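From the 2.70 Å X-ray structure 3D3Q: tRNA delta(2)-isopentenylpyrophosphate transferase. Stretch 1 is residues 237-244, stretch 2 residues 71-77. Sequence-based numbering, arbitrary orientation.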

# COMPACT_ATOMS: atom_id res chain seq x y z
N GLY A 237 22.51 20.11 5.84
CA GLY A 237 22.08 20.05 7.22
C GLY A 237 20.71 19.45 7.46
O GLY A 237 20.25 19.45 8.60
N PHE A 238 20.07 18.95 6.42
CA PHE A 238 18.74 18.35 6.59
C PHE A 238 18.75 17.09 7.43
O PHE A 238 17.76 16.39 7.51
CB PHE A 238 18.11 18.05 5.24
CG PHE A 238 17.63 19.27 4.52
CD1 PHE A 238 16.81 20.18 5.16
CD2 PHE A 238 17.96 19.48 3.19
CE1 PHE A 238 16.32 21.29 4.48
CE2 PHE A 238 17.48 20.59 2.49
CZ PHE A 238 16.65 21.50 3.14
N GLU A 239 19.89 16.81 8.05
CA GLU A 239 20.02 15.65 8.92
C GLU A 239 19.20 15.94 10.19
O GLU A 239 18.81 17.08 10.41
CB GLU A 239 21.50 15.49 9.26
CG GLU A 239 21.85 14.24 10.03
CD GLU A 239 23.32 14.21 10.43
OE1 GLU A 239 24.13 14.94 9.81
OE2 GLU A 239 23.66 13.44 11.37
N ALA A 240 18.94 14.93 11.01
CA ALA A 240 18.18 15.12 12.24
C ALA A 240 16.68 15.32 11.98
O ALA A 240 15.87 15.41 12.91
CB ALA A 240 18.74 16.31 13.03
N SER A 241 16.31 15.38 10.70
CA SER A 241 14.92 15.56 10.28
C SER A 241 14.19 14.23 10.18
O SER A 241 14.80 13.18 9.99
CB SER A 241 14.88 16.25 8.92
OG SER A 241 15.63 17.44 8.93
N GLN A 242 12.87 14.27 10.30
CA GLN A 242 12.07 13.06 10.21
C GLN A 242 12.31 12.36 8.89
O GLN A 242 12.52 11.15 8.85
CB GLN A 242 10.58 13.41 10.34
CG GLN A 242 9.64 12.51 9.55
CD GLN A 242 8.20 12.99 9.61
OE1 GLN A 242 7.90 14.12 9.25
NE2 GLN A 242 7.31 12.13 10.08
N SER A 243 12.28 13.12 7.81
CA SER A 243 12.49 12.55 6.49
C SER A 243 13.79 11.75 6.39
O SER A 243 13.81 10.68 5.79
CB SER A 243 12.49 13.67 5.46
OG SER A 243 13.39 14.67 5.86
N MSE A 244 14.88 12.27 6.97
CA MSE A 244 16.18 11.59 6.92
C MSE A 244 16.24 10.32 7.73
O MSE A 244 17.31 9.71 7.85
CB MSE A 244 17.28 12.52 7.41
CG MSE A 244 17.58 13.69 6.50
SE MSE A 244 18.47 13.19 4.86
CE MSE A 244 20.30 13.29 5.47
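Stretch 2, residues 71-77: PPDASFS

Stretch 2 lies on stretch 1 as a turn and the extended chain after it against a loop that ends in a 3-10 segment, a small contact (353 Å² of surface buried, both sides summed) built around a proline packed on a phenylalanine ring and fastened by one good hydrogen bond and one weak one between residues far apart in the sequence. Stretch 2 contains no regular helix or strand, so its path is best described residue by residue. It opens with a type I beta turn from Pro71 to Ala74, closed by Ala74 N donating to Pro71 O at 2.9 Å. Pro72 and Asp73 occupy the two central positions, with phi/psi of -51/-42° and -74/-5°; the restricted phi of proline suits the first of these well. Beyond the turn the chain straightens, and Ala74 through Ser77 adopt extended backbone angles, until Ser77 caps a helix that begins just past the stretch.

The turn faces stretch 1 most closely: the CA atoms of Asp73 and Ser241 are 5.5 Å apart, and those of Pro72 and Ser243 6.0 Å. Pro72, buried and with its CA-to-CB bond directed toward stretch 1, is the centre of the contact. Pro72 CB lies 3.7 Å from the centroid of the Phe238 ring and only 18° off the ring normal, a CH-pi arrangement in which a proline C-H group meets the aromatic face; the closest atoms are Phe238 CG and Pro72 CB, at 3.5 Å. Asp73 meets the same ring differently, its OD2 lying near the ring plane at the edge, 3.2 Å from Phe238 CE1. An aromatic edge, with its slightly positive hydrogens, is a reasonable neighbour for a carboxylate oxygen.

The carbonyl of Pro72 provides a polar anchor. Ser243, in the p rotamer at the start of a 3-10 segment, donates from OG to Pro72 O at 2.8 Å, so a short hydroxyl side chain satisfies a backbone acceptor while remaining buried. Ser241 also points toward the turn, with its OG 3.9 Å from Asp73 CA, but this is a packing contact.

Farther along, Gln242 reaches the extended part of stretch 2. Its CA-to-CB bond runs sideways, yet the long side chain brings its end nearer, and Gln242 OE1 accepts a weak hydrogen bond from Phe76 N at 3.4 Å. The amide oxygen thus reaches a backbone N-H whose nitrogen, Phe76 N, lies 6.3 Å from Gln242 CB. Gln242 OE1 also packs 3.8 Å from Ser75 CA. The end of the Phe76 side chain leads away from stretch 1, and the hydrogen bond is made through its backbone N.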

# COMPACT_ATOMS: atom_id res chain seq x y z
N PRO A 71 9.75 20.99 2.04
CA PRO A 71 11.20 20.85 2.12
C PRO A 71 11.47 19.70 3.09
O PRO A 71 10.59 19.32 3.85
CB PRO A 71 11.65 22.19 2.68
CG PRO A 71 10.55 22.49 3.64
CD PRO A 71 9.31 22.16 2.82
N PRO A 72 12.68 19.13 3.08
CA PRO A 72 13.04 18.01 3.95
C PRO A 72 12.74 18.19 5.44
O PRO A 72 12.25 17.27 6.10
CB PRO A 72 14.52 17.81 3.67
CG PRO A 72 14.61 18.17 2.22
CD PRO A 72 13.79 19.44 2.16
N ASP A 73 13.02 19.38 5.96
CA ASP A 73 12.81 19.70 7.39
C ASP A 73 11.33 19.89 7.76
O ASP A 73 10.99 20.09 8.93
CB ASP A 73 13.59 20.97 7.76
CG ASP A 73 13.18 22.19 6.93
OD1 ASP A 73 12.00 22.62 7.06
OD2 ASP A 73 14.02 22.72 6.17
N ALA A 74 10.47 19.84 6.75
CA ALA A 74 9.04 19.99 6.97
C ALA A 74 8.48 18.74 7.62
O ALA A 74 9.09 17.68 7.57
CB ALA A 74 8.32 20.27 5.66
N SER A 75 7.31 18.88 8.22
CA SER A 75 6.69 17.75 8.89
C SER A 75 5.50 17.23 8.11
O SER A 75 4.80 17.98 7.44
CB SER A 75 6.28 18.15 10.30
OG SER A 75 5.50 17.13 10.90
N PHE A 76 5.27 15.93 8.20
CA PHE A 76 4.16 15.32 7.51
C PHE A 76 3.52 14.27 8.40
O PHE A 76 4.13 13.83 9.38
CB PHE A 76 4.63 14.71 6.20
CG PHE A 76 3.55 14.60 5.17
CD1 PHE A 76 2.89 15.74 4.73
CD2 PHE A 76 3.16 13.37 4.68
CE1 PHE A 76 1.85 15.65 3.80
CE2 PHE A 76 2.12 13.27 3.75
CZ PHE A 76 1.46 14.42 3.31
N SER A 77 2.31 13.86 8.06
CA SER A 77 1.59 12.88 8.88
C SER A 77 0.37 12.32 8.17
O SER A 77 -0.10 12.86 7.17
CB SER A 77 1.12 13.55 10.16
OG SER A 77 0.13 14.52 9.84